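Local coordinates for protein oligopeptide ABC transporter OppAIV (Borrelia burgdorferi B31, PDB 4GL8) that probably captures oligopeptides as the solute-binding component of an ABC import system, at residues Y91-R96 with Y172-L177; L259-K264 with Y502-D507; Y451-S456 with E487-A492. All blocks are in the same frame, centred on the assembly; numbering follows the deposited sequence.

Contact 1: Y91-R96 with Y172-L177; sequences YTFHLR and YFLDML
Tyr91 packs its ring against Phe173 and Leu174 at the start of helix 173-176 and reaches the helix with its hydroxyl through a water. Phe173 CD2 lies over the centre of the tyrosine face, 3.7 Å above the ring plane of Tyr91. With centroids 5.0 Å apart and planes at 67°, this is an edge-to-face (T-shaped) pair in which Phe173 supplies the edge. The anti placement of Phe173 CG relative to its own nitrogen (chi1 179°) swings that ring toward the strand. Beside it, the Leu174 methyl CD2 packs 3.7 Å from Tyr91 CE2. At the far end of the ring, Tyr91 OH lies 3.0 Å from water 1, which accepts a 3.1 Å hydrogen bond from Leu174 N. Two residues on, Phe93 emerges from the same side of strand 90-95, the middle strand of a five-stranded antiparallel sheet. Its ring edge faces Leu174 CD2, at 4.0 Å from Phe93 CE1, and also Phe173 CE2. Leu177 comes from the opposite direction, its CD1 only 3.3 Å from Phe93 CZ, an unusually tight carbon-carbon approach. Ile164 of strand 161-165 and Val135 of helix 129-135 also touch Phe173. The helix is thus joined to the sheet mainly by buried apolar packing, while a single water ties the Tyr91 hydroxyl to the Leu174 amide.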
loop_
_atom_site.group_PDB
_atom_site.type_symbol
_atom_site.label_atom_id
_atom_site.label_comp_id
_atom_site.label_asym_id
_atom_site.label_seq_id
_atom_site.Cartn_x
_atom_site.Cartn_y
_atom_site.Cartn_z
ATOM N N TYR A 91 -17.635 -0.291 -18.223
ATOM C CA TYR A 91 -16.439 -0.969 -18.735
ATOM C C TYR A 91 -16.761 -2.407 -19.027
ATOM O O TYR A 91 -17.428 -3.081 -18.223
ATOM C CB TYR A 91 -15.307 -0.960 -17.702
ATOM C CG TYR A 91 -14.681 0.378 -17.530
ATOM C CD1 TYR A 91 -15.387 1.412 -16.955
ATOM C CD2 TYR A 91 -13.387 0.614 -17.936
ATOM C CE1 TYR A 91 -14.823 2.657 -16.793
ATOM C CE2 TYR A 91 -12.811 1.856 -17.782
ATOM C CZ TYR A 91 -13.532 2.877 -17.208
ATOM O OH TYR A 91 -12.970 4.114 -17.017
ATOM N N THR A 92 -16.274 -2.884 -20.169
ATOM C CA THR A 92 -16.612 -4.216 -20.662
ATOM C C THR A 92 -15.269 -4.881 -20.972
ATOM O O THR A 92 -14.536 -4.436 -21.867
ATOM C CB THR A 92 -17.565 -4.124 -21.890
ATOM O OG1 THR A 92 -18.742 -3.356 -21.546
ATOM C CG2 THR A 92 -18.010 -5.513 -22.407
ATOM N N PHE A 93 -14.936 -5.910 -20.190
ATOM C CA PHE A 93 -13.692 -6.654 -20.321
ATOM C C PHE A 93 -13.906 -7.971 -21.089
ATOM O O PHE A 93 -14.817 -8.755 -20.790
ATOM C CB PHE A 93 -13.106 -6.908 -18.920
ATOM C CG PHE A 93 -12.812 -5.654 -18.177
ATOM C CD1 PHE A 93 -11.616 -4.969 -18.394
ATOM C CD2 PHE A 93 -13.748 -5.099 -17.328
ATOM C CE1 PHE A 93 -11.362 -3.775 -17.763
ATOM C CE2 PHE A 93 -13.486 -3.899 -16.666
ATOM C CZ PHE A 93 -12.308 -3.228 -16.903
ATOM N N HIS A 94 -13.055 -8.191 -22.090
ATOM C CA HIS A 94 -13.078 -9.415 -22.906
ATOM C C HIS A 94 -11.956 -10.309 -22.419
ATOM O O HIS A 94 -10.782 -9.950 -22.543
ATOM C CB HIS A 94 -12.899 -9.066 -24.386
ATOM C CG HIS A 94 -13.858 -8.032 -24.854
ATOM N ND1 HIS A 94 -15.173 -8.332 -25.178
ATOM C CD2 HIS A 94 -13.725 -6.695 -25.002
ATOM C CE1 HIS A 94 -15.800 -7.217 -25.525
ATOM N NE2 HIS A 94 -14.946 -6.208 -25.420
ATOM N N LEU A 95 -12.324 -11.432 -21.805
ATOM C CA LEU A 95 -11.336 -12.334 -21.217
ATOM C C LEU A 95 -10.589 -13.072 -22.339
ATOM O O LEU A 95 -11.171 -13.365 -23.391
ATOM C CB LEU A 95 -12.010 -13.335 -20.244
ATOM C CG LEU A 95 -12.813 -12.731 -19.084
ATOM C CD1 LEU A 95 -13.377 -13.792 -18.151
ATOM C CD2 LEU A 95 -12.023 -11.695 -18.286
ATOM N N ARG A 96 -9.296 -13.340 -22.136
ATOM C CA ARG A 96 -8.563 -14.213 -23.063
ATOM C C ARG A 96 -9.092 -15.651 -22.985
ATOM O O ARG A 96 -9.742 -16.026 -22.012
ATOM C CB ARG A 96 -7.058 -14.177 -22.823
ATOM C CG ARG A 96 -6.635 -14.594 -21.432
ATOM C CD ARG A 96 -5.138 -14.376 -21.247
ATOM N NE ARG A 96 -4.802 -12.971 -21.059
ATOM C CZ ARG A 96 -4.175 -12.201 -21.934
ATOM N NH1 ARG A 96 -3.764 -12.693 -23.091
ATOM N NH2 ARG A 96 -3.915 -10.920 -21.630
ATOM N N TYR A 172 -8.817 6.857 -13.471
ATOM C CA TYR A 172 -7.882 5.907 -12.857
ATOM C C TYR A 172 -8.485 4.531 -12.518
ATOM O O TYR A 172 -7.827 3.691 -11.924
ATOM C CB TYR A 172 -7.281 6.521 -11.583
ATOM C CG TYR A 172 -8.301 7.135 -10.678
ATOM C CD1 TYR A 172 -8.645 8.465 -10.816
ATOM C CD2 TYR A 172 -8.952 6.380 -9.710
ATOM C CE1 TYR A 172 -9.603 9.042 -10.000
ATOM C CE2 TYR A 172 -9.894 6.953 -8.871
ATOM C CZ TYR A 172 -10.211 8.292 -9.032
ATOM O OH TYR A 172 -11.160 8.880 -8.243
ATOM N N PHE A 173 -9.736 4.277 -12.863
ATOM C CA PHE A 173 -10.306 2.926 -12.605
ATOM C C PHE A 173 -9.465 1.750 -13.168
ATOM O O PHE A 173 -9.184 0.757 -12.472
ATOM C CB PHE A 173 -11.720 2.836 -13.155
ATOM C CG PHE A 173 -12.357 1.499 -12.955
ATOM C CD1 PHE A 173 -12.550 1.000 -11.676
ATOM C CD2 PHE A 173 -12.750 0.731 -14.041
ATOM C CE1 PHE A 173 -13.134 -0.235 -11.480
ATOM C CE2 PHE A 173 -13.334 -0.509 -13.852
ATOM C CZ PHE A 173 -13.532 -0.983 -12.558
ATOM N N LEU A 174 -9.064 1.822 -14.421
ATOM C CA LEU A 174 -8.253 0.736 -14.972
ATOM C C LEU A 174 -7.003 0.441 -14.109
ATOM O O LEU A 174 -6.676 -0.711 -13.829
ATOM C CB LEU A 174 -7.860 1.010 -16.439
ATOM C CG LEU A 174 -9.014 1.178 -17.438
ATOM C CD1 LEU A 174 -8.569 1.717 -18.796
ATOM C CD2 LEU A 174 -9.727 -0.157 -17.628
ATOM N N ASP A 175 -6.313 1.477 -13.666
ATOM C CA ASP A 175 -5.076 1.270 -12.926
ATOM C C ASP A 175 -5.378 0.641 -11.548
ATOM O O ASP A 175 -4.598 -0.121 -10.998
ATOM C CB ASP A 175 -4.335 2.597 -12.792
ATOM C CG ASP A 175 -2.953 2.409 -12.291
ATOM O OD1 ASP A 175 -2.156 1.758 -12.989
ATOM O OD2 ASP A 175 -2.671 2.884 -11.186
ATOM N N MET A 176 -6.574 0.930 -11.072
ATOM C CA MET A 176 -7.142 0.454 -9.826
ATOM C C MET A 176 -7.371 -1.064 -9.830
ATOM O O MET A 176 -7.260 -1.728 -8.791
ATOM C CB MET A 176 -8.465 1.216 -9.684
ATOM C CG MET A 176 -9.181 1.190 -8.387
ATOM S SD MET A 176 -10.368 2.574 -8.428
ATOM C CE MET A 176 -10.509 2.690 -6.659
ATOM N N LEU A 177 -7.686 -1.624 -10.996
ATOM C CA LEU A 177 -7.933 -3.045 -11.127
ATOM C C LEU A 177 -6.731 -3.939 -10.829
ATOM O O LEU A 177 -6.900 -5.167 -10.655
ATOM C CB LEU A 177 -8.508 -3.384 -12.496
ATOM C CG LEU A 177 -9.924 -2.932 -12.758
ATOM C CD1 LEU A 177 -10.278 -3.138 -14.242
ATOM C CD2 LEU A 177 -10.914 -3.669 -11.852
HETATM O O HOH W 1 -10.143 4.212 -16.136
#

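Contact 2: L259-K264 with Y502-D507; sequences LDAIFK and YLFRND
Phe263 and Tyr502 both set CG beside the backbone nitrogen and anti to the carbonyl carbon (chi1 -75° and -45°), which brings their rings together on one face of an antiparallel beta ladder. The ladder joins strand 261-263 to the end of strand 492-504, and strand 31-35 lies parallel along the other side of 261-263. Phe263 and Tyr502 form a non-hydrogen-bonded pair, and the edge of Tyr502 is turned toward the face of Phe263, with centroids 5.5 Å apart and planes at 82°. The nearest atoms are the two CD1 carbons, Phe263 CD1 and Tyr502 CD1, at 3.7 Å. Trp512 stacks on Phe263, while Tyr502 OH is hydrogen-bonded to Glu518.

Ile262 and Leu503 are the hydrogen-bonded pair of the ladder. Ile262 N donates to Leu503 O at 2.8 Å, and Leu503 N returns a bond to Ile262 O at 2.9 Å. Their side chains run alongside each other on the other face, ending with Ile262 CD1 and Leu503 CD1 4.2 Å apart, next to Tyr254 of helix 247-255. Ala261 and Phe504 pair next, back on the face of the aromatic rings.

Beyond them Arg505 N donates to Asp260 O at 3.0 Å. Arg505 is the centre of an inverse gamma turn, and its side chain, bent at chi2 and chi3, grips Asp507 side-on: NE donates to Asp507 OD1 and NH2 to Asp507 OD2, a salt bridge in which each oxygen accepts on its syn lone pair. Arg505 NH1 forms a salt bridge with Asp257 and also donates to water 2 at 2.8 Å, which in turn donates to Leu259 O at 2.7 Å.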
loop_
_atom_site.group_PDB
_atom_site.type_symbol
_atom_site.label_atom_id
_atom_site.label_comp_id
_atom_site.label_asym_id
_atom_site.label_seq_id
_atom_site.Cartn_x
_atom_site.Cartn_y
_atom_site.Cartn_z
ATOM N N LEU A 259 21.255 -14.888 -0.963
ATOM C CA LEU A 259 20.094 -14.158 -1.437
ATOM C C LEU A 259 20.442 -13.527 -2.781
ATOM O O LEU A 259 21.521 -12.998 -2.954
ATOM C CB LEU A 259 19.653 -13.083 -0.436
ATOM C CG LEU A 259 19.010 -13.557 0.883
ATOM C CD1 LEU A 259 18.798 -12.374 1.808
ATOM C CD2 LEU A 259 17.679 -14.243 0.667
ATOM N N ASP A 260 19.506 -13.585 -3.713
ATOM C CA ASP A 260 19.648 -12.929 -4.989
ATOM C C ASP A 260 19.251 -11.468 -4.907
ATOM O O ASP A 260 19.594 -10.683 -5.801
ATOM C CB ASP A 260 18.799 -13.661 -6.032
ATOM C CG ASP A 260 19.218 -15.111 -6.183
ATOM O OD1 ASP A 260 20.224 -15.359 -6.844
ATOM O OD2 ASP A 260 18.586 -15.997 -5.588
ATOM N N ALA A 261 18.510 -11.097 -3.864
ATOM C CA ALA A 261 18.023 -9.725 -3.751
ATOM C C ALA A 261 17.500 -9.392 -2.382
ATOM O O ALA A 261 17.057 -10.272 -1.641
ATOM C CB ALA A 261 16.929 -9.474 -4.772
ATOM N N ILE A 262 17.532 -8.104 -2.060
ATOM C CA ILE A 262 16.915 -7.563 -0.864
ATOM C C ILE A 262 16.098 -6.334 -1.277
ATOM O O ILE A 262 16.652 -5.348 -1.765
ATOM C CB ILE A 262 17.969 -7.164 0.192
ATOM C CG1 ILE A 262 18.782 -8.373 0.628
ATOM C CG2 ILE A 262 17.308 -6.605 1.437
ATOM C CD1 ILE A 262 19.881 -8.054 1.625
ATOM N N PHE A 263 14.785 -6.381 -1.086
ATOM C CA PHE A 263 13.917 -5.266 -1.476
ATOM C C PHE A 263 13.643 -4.427 -0.247
ATOM O O PHE A 263 13.096 -4.911 0.728
ATOM C CB PHE A 263 12.602 -5.782 -2.088
ATOM C CG PHE A 263 12.734 -6.321 -3.500
ATOM C CD1 PHE A 263 13.986 -6.479 -4.120
ATOM C CD2 PHE A 263 11.591 -6.695 -4.211
ATOM C CE1 PHE A 263 14.079 -6.957 -5.418
ATOM C CE2 PHE A 263 11.685 -7.174 -5.507
ATOM C CZ PHE A 263 12.927 -7.315 -6.112
ATOM N N LYS A 264 14.094 -3.180 -0.284
ATOM C CA LYS A 264 13.750 -2.177 0.734
ATOM C C LYS A 264 14.478 -2.384 2.072
ATOM O O LYS A 264 14.992 -1.416 2.639
ATOM C CB LYS A 264 12.222 -2.093 0.955
ATOM C CG LYS A 264 11.425 -1.595 -0.245
ATOM C CD LYS A 264 9.910 -1.787 -0.071
ATOM C CE LYS A 264 9.293 -0.865 0.983
ATOM N NZ LYS A 264 8.840 0.461 0.449
ATOM N N TYR A 502 17.203 -0.962 -2.984
ATOM C CA TYR A 502 17.204 -2.397 -3.323
ATOM C C TYR A 502 18.601 -2.903 -3.623
ATOM O O TYR A 502 19.453 -2.139 -4.133
ATOM C CB TYR A 502 16.347 -2.685 -4.562
ATOM C CG TYR A 502 15.003 -2.018 -4.593
ATOM C CD1 TYR A 502 13.829 -2.747 -4.333
ATOM C CD2 TYR A 502 14.889 -0.663 -4.906
ATOM C CE1 TYR A 502 12.597 -2.137 -4.363
ATOM C CE2 TYR A 502 13.655 -0.046 -4.937
ATOM C CZ TYR A 502 12.512 -0.784 -4.667
ATOM O OH TYR A 502 11.284 -0.167 -4.707
ATOM N N LEU A 503 18.829 -4.183 -3.314
ATOM C CA LEU A 503 20.004 -4.908 -3.804
ATOM C C LEU A 503 19.492 -6.030 -4.675
ATOM O O LEU A 503 18.564 -6.735 -4.296
ATOM C CB LEU A 503 20.860 -5.482 -2.659
ATOM C CG LEU A 503 21.530 -4.446 -1.745
ATOM C CD1 LEU A 503 22.013 -5.093 -0.452
ATOM C CD2 LEU A 503 22.686 -3.758 -2.450
ATOM N N PHE A 504 20.120 -6.211 -5.830
ATOM C CA PHE A 504 19.704 -7.216 -6.817
ATOM C C PHE A 504 20.953 -7.646 -7.582
ATOM O O PHE A 504 21.699 -6.811 -8.073
ATOM C CB PHE A 504 18.653 -6.593 -7.736
ATOM C CG PHE A 504 18.222 -7.459 -8.889
ATOM C CD1 PHE A 504 17.251 -8.448 -8.721
ATOM C CD2 PHE A 504 18.715 -7.231 -10.154
ATOM C CE1 PHE A 504 16.829 -9.223 -9.796
ATOM C CE2 PHE A 504 18.304 -8.009 -11.234
ATOM C CZ PHE A 504 17.356 -9.005 -11.058
ATOM N N ARG A 505 21.166 -8.955 -7.650
ATOM C CA ARG A 505 22.340 -9.551 -8.271
ATOM C C ARG A 505 22.237 -9.491 -9.799
ATOM O O ARG A 505 21.902 -10.486 -10.463
ATOM C CB ARG A 505 22.504 -10.995 -7.767
ATOM C CG ARG A 505 22.981 -11.085 -6.309
ATOM C CD ARG A 505 24.441 -10.655 -6.140
ATOM N NE ARG A 505 25.366 -11.408 -7.013
ATOM C CZ ARG A 505 25.890 -12.609 -6.746
ATOM N NH1 ARG A 505 25.631 -13.263 -5.609
ATOM N NH2 ARG A 505 26.665 -13.185 -7.643
ATOM N N ASN A 506 22.491 -8.291 -10.339
ATOM C CA ASN A 506 22.396 -8.054 -11.779
ATOM C C ASN A 506 23.524 -8.711 -12.595
ATOM O O ASN A 506 23.448 -8.736 -13.813
ATOM C CB ASN A 506 22.261 -6.551 -12.112
ATOM C CG ASN A 506 23.361 -5.692 -11.488
ATOM O OD1 ASN A 506 24.463 -6.164 -11.238
ATOM N ND2 ASN A 506 23.050 -4.428 -11.224
ATOM N N ASP A 507 24.548 -9.252 -11.924
ATOM C CA ASP A 507 25.510 -10.157 -12.575
ATOM C C ASP A 507 24.981 -11.588 -12.854
ATOM O O ASP A 507 25.585 -12.331 -13.634
ATOM C CB ASP A 507 26.761 -10.273 -11.707
ATOM C CG ASP A 507 26.453 -10.870 -10.344
ATOM O OD1 ASP A 507 25.465 -10.428 -9.705
ATOM O OD2 ASP A 507 27.174 -11.801 -9.933
HETATM O O HOH W 2 24.134 -12.426 -3.340
#

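Contact 3: Y451-S456 with E487-A492; sequences YGYSNS and ERDFPA
Tyr453 and Pro491 mark the nearest approach of the two backbones, with CA atoms 6.6 Å apart; Asn455 and Asp489 face each other at a wider spacing. Residues 451-455 form an irregular run leading into helix 456-466, and 487-489 is the weakly bonded last turn of helix 471-489, widened to a pi-type turn. Phe490 leaves the helical conformation with a positive phi of 44°, and the chain turns there, so that Asp489 and Pro491 both direct their side chains at the 451-456 segment while that of Phe490 points away.

The carboxylate of Asp489 joins the two segments through a single oxygen. Tyr453 OH donates to Asp489 OD2 at 2.8 Å on the anti side, and Asn455 ND2 donates to Asp489 OD2, also at 2.8 Å, on the syn side; each donor sits modestly out of the carboxylate plane. Tyr453 extends its ring with CG anti to the backbone nitrogen (chi1 177°), which carries the hydroxyl past Pro491 to Asp489. On the way, Pro491 CB settles over one ring face, 3.9 Å from the Tyr453 centroid and 16° off the normal, a CH-pi contact. Ile484 and Ile485 of helix 471-489 also pack against the tyrosine.

Arg488 NH1 lies 3.6 Å from Asn455 ND2, but its salt bridge is with Glu457; toward Asp489 OD1, Arg488 NE makes only a long ionic contact of 3.8 Å. The other end of the Asn455 amide, OD1, accepts from Tyr458 N. The Asp489 bond thus helps fix the rotation of an amide that is already capping a helix. This is an asparagine N-cap of helix 456-466, fastened by a shared carboxylate to the last turn of helix 471-489.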
loop_
_atom_site.group_PDB
_atom_site.type_symbol
_atom_site.label_atom_id
_atom_site.label_comp_id
_atom_site.label_asym_id
_atom_site.label_seq_id
_atom_site.Cartn_x
_atom_site.Cartn_y
_atom_site.Cartn_z
ATOM N N TYR A 451 -6.578 7.630 13.706
ATOM C CA TYR A 451 -7.801 7.071 14.226
ATOM C C TYR A 451 -8.677 8.183 14.756
ATOM O O TYR A 451 -8.220 9.014 15.532
ATOM C CB TYR A 451 -7.487 6.084 15.330
ATOM C CG TYR A 451 -8.645 5.217 15.680
ATOM C CD1 TYR A 451 -8.962 4.109 14.894
ATOM C CD2 TYR A 451 -9.435 5.501 16.772
ATOM C CE1 TYR A 451 -10.034 3.298 15.207
ATOM C CE2 TYR A 451 -10.506 4.691 17.103
ATOM C CZ TYR A 451 -10.795 3.592 16.304
ATOM O OH TYR A 451 -11.857 2.795 16.606
ATOM N N GLY A 452 -9.901 8.224 14.257
ATOM C CA GLY A 452 -10.945 9.143 14.764
ATOM C C GLY A 452 -10.965 10.523 14.121
ATOM O O GLY A 452 -11.694 11.410 14.580
ATOM N N TYR A 453 -10.165 10.731 13.071
ATOM C CA TYR A 453 -10.199 12.013 12.397
ATOM C C TYR A 453 -11.489 12.078 11.593
ATOM O O TYR A 453 -11.894 11.100 10.950
ATOM C CB TYR A 453 -8.983 12.227 11.504
ATOM C CG TYR A 453 -9.046 13.533 10.728
ATOM C CD1 TYR A 453 -8.971 14.758 11.365
ATOM C CD2 TYR A 453 -9.186 13.529 9.355
ATOM C CE1 TYR A 453 -9.042 15.943 10.649
ATOM C CE2 TYR A 453 -9.236 14.709 8.626
ATOM C CZ TYR A 453 -9.169 15.913 9.276
ATOM O OH TYR A 453 -9.252 17.081 8.530
ATOM N N SER A 454 -12.144 13.231 11.654
ATOM C CA SER A 454 -13.359 13.460 10.896
ATOM C C SER A 454 -13.593 14.940 10.693
ATOM O O SER A 454 -13.849 15.686 11.617
ATOM C CB SER A 454 -14.586 12.858 11.598
ATOM O OG SER A 454 -15.740 13.122 10.812
ATOM N N ASN A 455 -13.488 15.353 9.454
ATOM C CA ASN A 455 -13.761 16.716 9.093
ATOM C C ASN A 455 -14.746 16.650 7.935
ATOM O O ASN A 455 -14.415 16.185 6.838
ATOM C CB ASN A 455 -12.473 17.430 8.706
ATOM C CG ASN A 455 -12.721 18.859 8.302
ATOM O OD1 ASN A 455 -13.511 19.116 7.419
ATOM N ND2 ASN A 455 -12.067 19.777 8.945
ATOM N N SER A 456 -15.972 17.063 8.203
ATOM C CA SER A 456 -17.026 16.924 7.211
ATOM C C SER A 456 -16.794 17.827 5.983
ATOM O O SER A 456 -17.139 17.442 4.879
ATOM C CB SER A 456 -18.400 17.161 7.859
ATOM O OG SER A 456 -18.539 18.516 8.171
ATOM N N GLU A 487 -2.247 21.986 6.300
ATOM C CA GLU A 487 -2.051 23.345 6.902
ATOM C C GLU A 487 -2.985 23.711 8.053
ATOM O O GLU A 487 -2.747 24.715 8.706
ATOM C CB GLU A 487 -2.269 24.502 5.911
ATOM C CG GLU A 487 -1.887 24.285 4.458
ATOM C CD GLU A 487 -1.986 25.589 3.611
ATOM O OE1 GLU A 487 -2.044 25.479 2.372
ATOM O OE2 GLU A 487 -1.995 26.725 4.156
ATOM N N ARG A 488 -4.073 22.980 8.254
ATOM C CA ARG A 488 -5.082 23.392 9.232
ATOM C C ARG A 488 -5.294 22.374 10.336
ATOM O O ARG A 488 -5.107 22.699 11.485
ATOM C CB ARG A 488 -6.426 23.700 8.548
ATOM C CG ARG A 488 -7.465 24.314 9.482
ATOM C CD ARG A 488 -8.667 24.896 8.733
ATOM N NE ARG A 488 -9.752 23.929 8.556
ATOM C CZ ARG A 488 -10.665 23.966 7.571
ATOM N NH1 ARG A 488 -11.607 23.021 7.513
ATOM N NH2 ARG A 488 -10.648 24.928 6.631
ATOM N N ASP A 489 -5.715 21.157 9.999
ATOM C CA ASP A 489 -6.082 20.174 11.019
ATOM C C ASP A 489 -4.911 19.323 11.529
ATOM O O ASP A 489 -4.980 18.854 12.649
ATOM C CB ASP A 489 -7.220 19.261 10.544
ATOM C CG ASP A 489 -8.591 19.959 10.532
ATOM O OD1 ASP A 489 -8.674 21.151 10.894
ATOM O OD2 ASP A 489 -9.587 19.297 10.144
ATOM N N PHE A 490 -3.865 19.123 10.723
ATOM C CA PHE A 490 -2.743 18.282 11.109
ATOM C C PHE A 490 -3.176 16.947 11.766
ATOM O O PHE A 490 -2.752 16.640 12.883
ATOM C CB PHE A 490 -1.806 19.041 12.066
ATOM C CG PHE A 490 -1.126 20.235 11.443
ATOM C CD1 PHE A 490 0.152 20.119 10.897
ATOM C CD2 PHE A 490 -1.767 21.457 11.377
ATOM C CE1 PHE A 490 0.783 21.209 10.310
ATOM C CE2 PHE A 490 -1.146 22.549 10.790
ATOM C CZ PHE A 490 0.141 22.423 10.248
ATOM N N PRO A 491 -4.023 16.158 11.089
ATOM C CA PRO A 491 -4.330 14.842 11.647
ATOM C C PRO A 491 -3.121 13.932 11.781
ATOM O O PRO A 491 -3.114 13.005 12.597
ATOM C CB PRO A 491 -5.315 14.228 10.619
ATOM C CG PRO A 491 -5.060 14.951 9.358
ATOM C CD PRO A 491 -4.647 16.355 9.769
ATOM N N ALA A 492 -2.101 14.183 10.972
ATOM C CA ALA A 492 -0.883 13.437 11.056
ATOM C C ALA A 492 0.318 14.384 10.922
ATOM O O ALA A 492 0.207 15.526 10.477
ATOM C CB ALA A 492 -0.869 12.376 9.962
#

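How the contacts relate
The three contacts lie far apart, each about 20 Å from the chain's centre, and none touches another. Centres of contacts 1 and 2 are 32 Å apart, those of 1 and 3 are 34 Å apart, and those of 2 and 3 are 39 Å apart, on opposite sides of the chain's centre. Contact 1 closes first along the chain and packs helix 173-176 on a separate five-stranded antiparallel sheet. Contact 2 then opens at strand 261-263 and closes only at 502-507; contact 3 forms wholly within that interval. Helix 471-489, ending in contact 3, leads into strand 492-504, whose far end builds contact 2; this strand couples those two regions covalently, while contact 1 stands apart.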